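Local coordinates for protein Cow rumen GH26 endo-mannanase (Metagenome, PDB 6UEH) that probably hydrolyses internal beta-1,4-mannosidic linkages of mannans such as galactomannan, using a GH26 catalytic domain joined to a calcium-binding CBM6-type accessory domain, at residues T6-D18 with A123-F135. Sequence-based numbering, arbitrary orientation.
With CA (calcium ion), chain B.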
ATOM      1  N   THR A   6     -32.350  -7.992  -6.993  1.00 24.18           N
ATOM      2  CA  THR A   6     -32.161  -6.893  -7.925  1.00 24.09           C
ATOM      3  C   THR A   6     -31.565  -7.377  -9.244  1.00 22.84           C
ATOM      4  O   THR A   6     -30.669  -8.219  -9.260  1.00 21.72           O
ATOM      5  CB  THR A   6     -31.242  -5.811  -7.315  1.00 19.58           C
ATOM      6  OG1 THR A   6     -31.720  -5.455  -6.013  1.00 21.57           O
ATOM      7  CG2 THR A   6     -31.203  -4.576  -8.192  1.00 27.96           C
ATOM      8  N   LYS A   7     -32.076  -6.844 -10.347  1.00 23.11           N
ATOM      9  CA  LYS A   7     -31.558  -7.173 -11.667  1.00 23.20           C
ATOM     10  C   LYS A   7     -30.545  -6.124 -12.113  1.00 21.70           C
ATOM     11  O   LYS A   7     -30.786  -4.925 -11.984  1.00 21.29           O
ATOM     12  CB  LYS A   7     -32.701  -7.282 -12.676  1.00 25.47           C
ATOM     13  CG  LYS A   7     -33.731  -8.349 -12.327  1.00 31.26           C
ATOM     14  CD  LYS A   7     -33.097  -9.730 -12.274  1.00 34.16           C
ATOM     15  CE  LYS A   7     -34.127 -10.811 -11.972  1.00 41.26           C
ATOM     16  NZ  LYS A   7     -34.708 -10.678 -10.607  1.00 44.39           N
ATOM     17  N   PHE A   8     -29.411  -6.580 -12.639  1.00 20.91           N
ATOM     18  CA  PHE A   8     -28.336  -5.676 -13.032  1.00 18.21           C
ATOM     19  C   PHE A   8     -28.133  -5.670 -14.549  1.00 18.22           C
ATOM     20  O   PHE A   8     -28.260  -6.711 -15.197  1.00 19.15           O
ATOM     21  CB  PHE A   8     -27.037  -6.055 -12.314  1.00 17.12           C
ATOM     22  CG  PHE A   8     -27.175  -6.115 -10.817  1.00 18.27           C
ATOM     23  CD1 PHE A   8     -27.148  -4.957 -10.059  1.00 17.07           C
ATOM     24  CD2 PHE A   8     -27.348  -7.330 -10.172  1.00 19.28           C
ATOM     25  CE1 PHE A   8     -27.285  -5.008  -8.682  1.00 18.87           C
ATOM     26  CE2 PHE A   8     -27.485  -7.389  -8.796  1.00 20.06           C
ATOM     27  CZ  PHE A   8     -27.454  -6.226  -8.051  1.00 19.45           C
ATOM     28  N   PRO A   9     -27.812  -4.496 -15.122  1.00 25.15           N
ATOM     29  CA  PRO A   9     -27.599  -3.216 -14.432  1.00 23.28           C
ATOM     30  C   PRO A   9     -28.883  -2.619 -13.861  1.00 21.89           C
ATOM     31  O   PRO A   9     -29.972  -2.827 -14.394  1.00 21.06           O
ATOM     32  CB  PRO A   9     -27.025  -2.317 -15.530  1.00 23.04           C
ATOM     33  CG  PRO A   9     -27.556  -2.890 -16.794  1.00 23.93           C
ATOM     34  CD  PRO A   9     -27.607  -4.376 -16.577  1.00 25.03           C
ATOM     35  N   TYR A  10     -28.738  -1.889 -12.762  1.00 21.91           N
ATOM     36  CA  TYR A  10     -29.877  -1.349 -12.038  1.00 21.51           C
ATOM     37  C   TYR A  10     -29.779   0.167 -11.950  1.00 19.21           C
ATOM     38  O   TYR A  10     -28.834   0.700 -11.375  1.00 17.22           O
ATOM     39  CB  TYR A  10     -29.946  -1.963 -10.640  1.00 23.52           C
ATOM     40  CG  TYR A  10     -31.094  -1.475  -9.795  1.00 26.37           C
ATOM     41  CD1 TYR A  10     -32.401  -1.829 -10.094  1.00 28.53           C
ATOM     42  CD2 TYR A  10     -30.868  -0.676  -8.683  1.00 28.03           C
ATOM     43  CE1 TYR A  10     -33.454  -1.389  -9.320  1.00 30.04           C
ATOM     44  CE2 TYR A  10     -31.915  -0.233  -7.900  1.00 29.55           C
ATOM     45  CZ  TYR A  10     -33.205  -0.596  -8.223  1.00 30.97           C
ATOM     46  OH  TYR A  10     -34.253  -0.157  -7.446  1.00 33.40           O
ATOM     47  N   THR A  11     -30.752   0.855 -12.535  1.00 18.17           N
ATOM     48  CA  THR A  11     -30.776   2.311 -12.506  1.00 17.59           C
ATOM     49  C   THR A  11     -32.078   2.820 -11.904  1.00 17.72           C
ATOM     50  O   THR A  11     -33.163   2.372 -12.273  1.00 17.03           O
ATOM     51  CB  THR A  11     -30.601   2.910 -13.917  1.00 18.42           C
ATOM     52  OG1 THR A  11     -29.341   2.500 -14.459  1.00 19.21           O
ATOM     53  CG2 THR A  11     -30.649   4.430 -13.866  1.00 17.92           C
ATOM     54  N   ILE A  12     -31.962   3.751 -10.966  1.00 17.34           N
ATOM     55  CA  ILE A  12     -33.129   4.408 -10.398  1.00 18.72           C
ATOM     56  C   ILE A  12     -33.072   5.916 -10.576  1.00 16.94           C
ATOM     57  O   ILE A  12     -31.990   6.504 -10.646  1.00 16.15           O
ATOM     58  CB  ILE A  12     -33.270   4.122  -8.904  1.00 22.64           C
ATOM     59  CG1 ILE A  12     -31.963   4.458  -8.187  1.00 23.16           C
ATOM     60  CG2 ILE A  12     -33.642   2.684  -8.678  1.00 26.31           C
ATOM     61  CD1 ILE A  12     -32.128   4.634  -6.721  1.00 25.12           C
ATOM     62  N   GLU A  13     -34.244   6.537 -10.647  1.00 16.43           N
ATOM     63  CA  GLU A  13     -34.326   7.983 -10.544  1.00 16.17           C
ATOM     64  C   GLU A  13     -34.052   8.344  -9.091  1.00 14.86           C
ATOM     65  O   GLU A  13     -34.680   7.796  -8.188  1.00 15.58           O
ATOM     66  CB  GLU A  13     -35.696   8.494 -10.993  1.00 15.45           C
ATOM     67  CG  GLU A  13     -36.059   8.125 -12.424  1.00 16.92           C
ATOM     68  CD  GLU A  13     -35.255   8.895 -13.456  1.00 17.91           C
ATOM     69  OE1 GLU A  13     -34.630   9.911 -13.089  1.00 17.24           O
ATOM     70  OE2 GLU A  13     -35.246   8.484 -14.637  1.00 18.76           O
ATOM     71  N   ALA A  14     -33.103   9.242  -8.859  1.00 14.46           N
ATOM     72  CA  ALA A  14     -32.711   9.561  -7.490  1.00 14.63           C
ATOM     73  C   ALA A  14     -33.857  10.225  -6.735  1.00 16.39           C
ATOM     74  O   ALA A  14     -33.961  10.094  -5.516  1.00 15.70           O
ATOM     75  CB  ALA A  14     -31.484  10.445  -7.478  1.00 14.03           C
ATOM     76  N   GLU A  15     -34.728  10.919  -7.465  1.00 15.82           N
ATOM     77  CA  GLU A  15     -35.883  11.566  -6.850  1.00 16.42           C
ATOM     78  C   GLU A  15     -36.864  10.541  -6.279  1.00 17.12           C
ATOM     79  O   GLU A  15     -37.750  10.891  -5.499  1.00 17.28           O
ATOM     80  CB  GLU A  15     -36.598  12.481  -7.854  1.00 15.73           C
ATOM     81  CG  GLU A  15     -37.095  11.796  -9.127  1.00 17.26           C
ATOM     82  CD  GLU A  15     -36.079  11.849 -10.258  1.00 17.13           C
ATOM     83  OE1 GLU A  15     -34.871  11.977  -9.972  1.00 15.06           O
ATOM     84  OE2 GLU A  15     -36.493  11.773 -11.435  1.00 19.26           O
ATOM     85  N   ASP A  16     -36.700   9.277  -6.661  1.00 17.32           N
ATOM     86  CA  ASP A  16     -37.553   8.209  -6.144  1.00 18.88           C
ATOM     87  C   ASP A  16     -36.955   7.530  -4.907  1.00 19.37           C
ATOM     88  O   ASP A  16     -37.589   6.660  -4.307  1.00 19.77           O
ATOM     89  CB  ASP A  16     -37.820   7.166  -7.231  1.00 20.01           C
ATOM     90  CG  ASP A  16     -38.679   7.707  -8.361  1.00 21.57           C
ATOM     91  OD1 ASP A  16     -39.405   8.698  -8.136  1.00 21.50           O
ATOM     92  OD2 ASP A  16     -38.631   7.138  -9.473  1.00 22.07           O
ATOM     93  N   CYS A  17     -35.742   7.927  -4.528  1.00 18.23           N
ATOM     94  CA  CYS A  17     -35.083   7.354  -3.351  1.00 18.84           C
ATOM     95  C   CYS A  17     -35.840   7.662  -2.069  1.00 20.13           C
ATOM     96  O   CYS A  17     -36.545   8.664  -1.983  1.00 20.65           O
ATOM     97  CB  CYS A  17     -33.650   7.877  -3.217  1.00 18.83           C
ATOM     98  SG  CYS A  17     -32.490   7.255  -4.438  1.00 22.20           S
ATOM     99  N   ASP A  18     -35.690   6.794  -1.074  1.00 21.92           N
ATOM    100  CA  ASP A  18     -36.218   7.068   0.254  1.00 26.49           C
ATOM    101  C   ASP A  18     -35.549   8.319   0.815  1.00 25.33           C
ATOM    102  O   ASP A  18     -34.324   8.419   0.824  1.00 21.34           O
ATOM    103  CB  ASP A  18     -35.994   5.880   1.195  1.00 26.29           C
ATOM    104  CG  ASP A  18     -36.721   4.625   0.744  1.00 32.11           C
ATOM    105  OD1 ASP A  18     -37.745   4.740   0.038  1.00 31.13           O
ATOM    106  OD2 ASP A  18     -36.271   3.518   1.107  1.00 34.93           O
ATOM    107  N   ALA A 123     -25.467  18.448  -2.956  1.00 15.03           N
ATOM    108  CA  ALA A 123     -25.177  18.046  -4.322  1.00 15.19           C
ATOM    109  C   ALA A 123     -26.457  17.490  -4.936  1.00 15.26           C
ATOM    110  O   ALA A 123     -27.389  17.125  -4.219  1.00 15.09           O
ATOM    111  CB  ALA A 123     -24.062  17.017  -4.365  1.00 14.95           C
ATOM    112  N   GLU A 124     -26.499  17.419  -6.259  1.00 16.92           N
ATOM    113  CA  GLU A 124     -27.717  17.024  -6.956  1.00 17.50           C
ATOM    114  C   GLU A 124     -27.555  15.650  -7.588  1.00 17.42           C
ATOM    115  O   GLU A 124     -26.497  15.328  -8.128  1.00 17.38           O
ATOM    116  CB  GLU A 124     -28.087  18.063  -8.019  1.00 17.85           C
ATOM    117  CG  GLU A 124     -28.376  19.459  -7.463  1.00 17.85           C
ATOM    118  CD  GLU A 124     -27.125  20.192  -7.008  1.00 18.23           C
ATOM    119  OE1 GLU A 124     -26.190  20.341  -7.823  1.00 17.38           O
ATOM    120  OE2 GLU A 124     -27.067  20.610  -5.830  1.00 18.31           O
ATOM    121  N   PHE A 125     -28.609  14.841  -7.516  1.00 15.53           N
ATOM    122  CA  PHE A 125     -28.583  13.489  -8.058  1.00 16.25           C
ATOM    123  C   PHE A 125     -29.771  13.258  -8.988  1.00 16.95           C
ATOM    124  O   PHE A 125     -30.923  13.314  -8.561  1.00 17.06           O
ATOM    125  CB  PHE A 125     -28.586  12.459  -6.925  1.00 15.03           C
ATOM    126  CG  PHE A 125     -27.376  12.530  -6.041  1.00 17.35           C
ATOM    127  CD1 PHE A 125     -27.292  13.475  -5.031  1.00 16.96           C
ATOM    128  CD2 PHE A 125     -26.320  11.651  -6.216  1.00 17.10           C
ATOM    129  CE1 PHE A 125     -26.178  13.545  -4.220  1.00 16.84           C
ATOM    130  CE2 PHE A 125     -25.204  11.716  -5.405  1.00 16.89           C
ATOM    131  CZ  PHE A 125     -25.134  12.664  -4.403  1.00 15.93           C
ATOM    132  N   ASP A 126     -29.481  13.011 -10.264  1.00 16.12           N
ATOM    133  CA  ASP A 126     -30.522  12.768 -11.259  1.00 16.51           C
ATOM    134  C   ASP A 126     -30.908  11.294 -11.287  1.00 16.37           C
ATOM    135  O   ASP A 126     -32.071  10.942 -11.100  1.00 16.39           O
ATOM    136  CB  ASP A 126     -30.049  13.219 -12.644  1.00 17.01           C
ATOM    137  CG  ASP A 126     -31.104  13.022 -13.719  1.00 19.69           C
ATOM    138  OD1 ASP A 126     -32.305  12.959 -13.380  1.00 19.10           O
ATOM    139  OD2 ASP A 126     -30.731  12.940 -14.908  1.00 20.15           O
ATOM    140  N   THR A 127     -29.920  10.440 -11.538  1.00 16.96           N
ATOM    141  CA  THR A 127     -30.106   8.996 -11.505  1.00 17.02           C
ATOM    142  C   THR A 127     -28.941   8.333 -10.780  1.00 17.56           C
ATOM    143  O   THR A 127     -27.874   8.929 -10.625  1.00 17.28           O
ATOM    144  CB  THR A 127     -30.210   8.389 -12.919  1.00 17.10           C
ATOM    145  OG1 THR A 127     -29.018   8.686 -13.653  1.00 16.79           O
ATOM    146  CG2 THR A 127     -31.416   8.946 -13.669  1.00 17.06           C
ATOM    147  N   ILE A 128     -29.154   7.101 -10.335  1.00 15.57           N
ATOM    148  CA  ILE A 128     -28.103   6.305  -9.714  1.00 15.25           C
ATOM    149  C   ILE A 128     -28.072   4.934 -10.384  1.00 18.22           C
ATOM    150  O   ILE A 128     -29.121   4.344 -10.643  1.00 17.74           O
ATOM    151  CB  ILE A 128     -28.327   6.153  -8.197  1.00 18.64           C
ATOM    152  CG1 ILE A 128     -28.454   7.529  -7.538  1.00 14.74           C
ATOM    153  CG2 ILE A 128     -27.201   5.345  -7.565  1.00 14.56           C
ATOM    154  CD1 ILE A 128     -29.081   7.494  -6.158  1.00 19.38           C
ATOM    155  N   THR A 129     -26.874   4.437 -10.676  1.00 15.39           N
ATOM    156  CA  THR A 129     -26.732   3.170 -11.385  1.00 17.57           C
ATOM    157  C   THR A 129     -25.825   2.196 -10.639  1.00 18.37           C
ATOM    158  O   THR A 129     -24.722   2.552 -10.223  1.00 19.59           O
ATOM    159  CB  THR A 129     -26.178   3.390 -12.811  1.00 18.02           C
ATOM    160  OG1 THR A 129     -27.132   4.131 -13.582  1.00 19.46           O
ATOM    161  CG2 THR A 129     -25.912   2.065 -13.504  1.00 19.47           C
ATOM    162  N   VAL A 130     -26.305   0.968 -10.467  1.00 17.56           N
ATOM    163  CA  VAL A 130     -25.515  -0.092  -9.853  1.00 15.12           C
ATOM    164  C   VAL A 130     -25.285  -1.222 -10.853  1.00 17.00           C
ATOM    165  O   VAL A 130     -26.235  -1.781 -11.403  1.00 17.32           O
ATOM    166  CB  VAL A 130     -26.198  -0.656  -8.592  1.00 18.69           C
ATOM    167  CG1 VAL A 130     -25.314  -1.700  -7.928  1.00 14.69           C
ATOM    168  CG2 VAL A 130     -26.524   0.465  -7.617  1.00 17.66           C
ATOM    169  N   GLU A 131     -24.019  -1.549 -11.086  1.00 17.05           N
ATOM    170  CA  GLU A 131     -23.645  -2.614 -12.013  1.00 17.98           C
ATOM    171  C   GLU A 131     -22.746  -3.632 -11.328  1.00 16.91           C
ATOM    172  O   GLU A 131     -22.100  -3.318 -10.331  1.00 15.20           O
ATOM    173  CB  GLU A 131     -22.926  -2.037 -13.231  1.00 20.12           C
ATOM    174  CG  GLU A 131     -23.756  -1.067 -14.047  1.00 24.36           C
ATOM    175  CD  GLU A 131     -22.907  -0.216 -14.965  1.00 27.82           C
ATOM    176  OE1 GLU A 131     -23.049  -0.340 -16.199  1.00 30.05           O
ATOM    177  OE2 GLU A 131     -22.099   0.584 -14.450  1.00 28.28           O
ATOM    178  N   GLU A 132     -22.701  -4.848 -11.865  1.00 15.88           N
ATOM    179  CA  GLU A 132     -21.709  -5.814 -11.416  1.00 20.76           C
ATOM    180  C   GLU A 132     -20.323  -5.241 -11.701  1.00 19.72           C
ATOM    181  O   GLU A 132     -20.086  -4.688 -12.773  1.00 19.48           O
ATOM    182  CB  GLU A 132     -21.906  -7.166 -12.105  1.00 21.36           C
ATOM    183  CG  GLU A 132     -23.188  -7.868 -11.681  1.00 22.89           C
ATOM    184  CD  GLU A 132     -23.448  -9.145 -12.455  1.00 25.30           C
ATOM    185  OE1 GLU A 132     -22.810  -9.346 -13.508  1.00 26.38           O
ATOM    186  OE2 GLU A 132     -24.296  -9.946 -12.010  1.00 26.13           O
ATOM    187  N   ALA A 133     -19.424  -5.350 -10.729  1.00 18.03           N
ATOM    188  CA  ALA A 133     -18.117  -4.715 -10.835  1.00 19.31           C
ATOM    189  C   ALA A 133     -17.281  -5.315 -11.955  1.00 20.65           C
ATOM    190  O   ALA A 133     -17.378  -6.504 -12.250  1.00 20.95           O
ATOM    191  CB  ALA A 133     -17.365  -4.814  -9.513  1.00 20.13           C
ATOM    192  N   THR A 134     -16.476  -4.471 -12.586  1.00 21.84           N
ATOM    193  CA  THR A 134     -15.474  -4.927 -13.536  1.00 24.34           C
ATOM    194  C   THR A 134     -14.110  -4.525 -12.992  1.00 23.98           C
ATOM    195  O   THR A 134     -13.922  -3.394 -12.544  1.00 23.45           O
ATOM    196  CB  THR A 134     -15.689  -4.335 -14.940  1.00 27.10           C
ATOM    197  OG1 THR A 134     -15.539  -2.913 -14.891  1.00 30.11           O
ATOM    198  CG2 THR A 134     -17.082  -4.671 -15.450  1.00 26.59           C
ATOM    199  N   PHE A 135     -13.163  -5.451 -13.021  1.00 24.52           N
ATOM    200  CA  PHE A 135     -11.885  -5.230 -12.360  1.00 27.20           C
ATOM    201  C   PHE A 135     -10.764  -4.993 -13.364  1.00 29.02           C
ATOM    202  O   PHE A 135     -10.861  -5.417 -14.516  1.00 28.33           O
ATOM    203  CB  PHE A 135     -11.561  -6.420 -11.452  1.00 27.75           C
ATOM    204  CG  PHE A 135     -12.665  -6.756 -10.491  1.00 28.65           C
ATOM    205  CD1 PHE A 135     -12.818  -6.042  -9.316  1.00 29.06           C
ATOM    206  CD2 PHE A 135     -13.560  -7.775 -10.773  1.00 30.24           C
ATOM    207  CE1 PHE A 135     -13.839  -6.341  -8.432  1.00 29.17           C
ATOM    208  CE2 PHE A 135     -14.584  -8.080  -9.896  1.00 30.69           C
ATOM    209  CZ  PHE A 135     -14.721  -7.361  -8.721  1.00 29.70           C
TER
HETATM  210 CA    CA B 601     -34.179  12.095 -12.355  1.00 15.97          CA
HETATM  211  O   HOH W   1     -24.977  -7.785 -15.590  1.00 41.13           O
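Ile128 sends CD1 into a hollow between Ala14 CB and Cys17 SG, lying 3.8 Å from the sulfur, while its CB packs against Ile12 CG1. The backbone frame of this fit is an antiparallel strand pair, 10-13 against 127-132, with two-way hydrogen bonds between Ile12 and Ile128 and between Tyr10 and Val130. At the far end of the same face the Phe8 ring lies beside Val130: CE1 meets Val130 CG1 at 3.9 Å, and the ring edge abuts Val130 O in its plane. Strand 49-55 packs against this side through Val53 and Phe51, as in the beta-sandwich of CBM6 domains.

The other face is more polar. Thr11 and Thr129 share a hydroxyl-hydroxyl hydrogen bond, OG1 to OG1 2.9 Å, and Pro9 CB rests on Glu131 CG. Glu13, its CG anti to the carbonyl carbon (chi1 -59°) and its chain bent at chi2, curls alongside Thr127 to bring OE1 2.4 Å from the calcium ion. Glu15 grips the metal with both carboxylate oxygens, and Asp126 contributes OD1 at 2.3 Å and its backbone O at 2.7 Å. That same Asp126 O accepts the Ala14 N-H from above its carbonyl plane, at the corner where the chain turns between strands 123-125 and 127-132. Backbone oxygens of Ser37 and Gly40 complete the site. Three carboxylates converge here, so the calcium probably offsets their mutual repulsion and ties the turn after strand 10-13 to the corner at Asp126, consistent with a structural role.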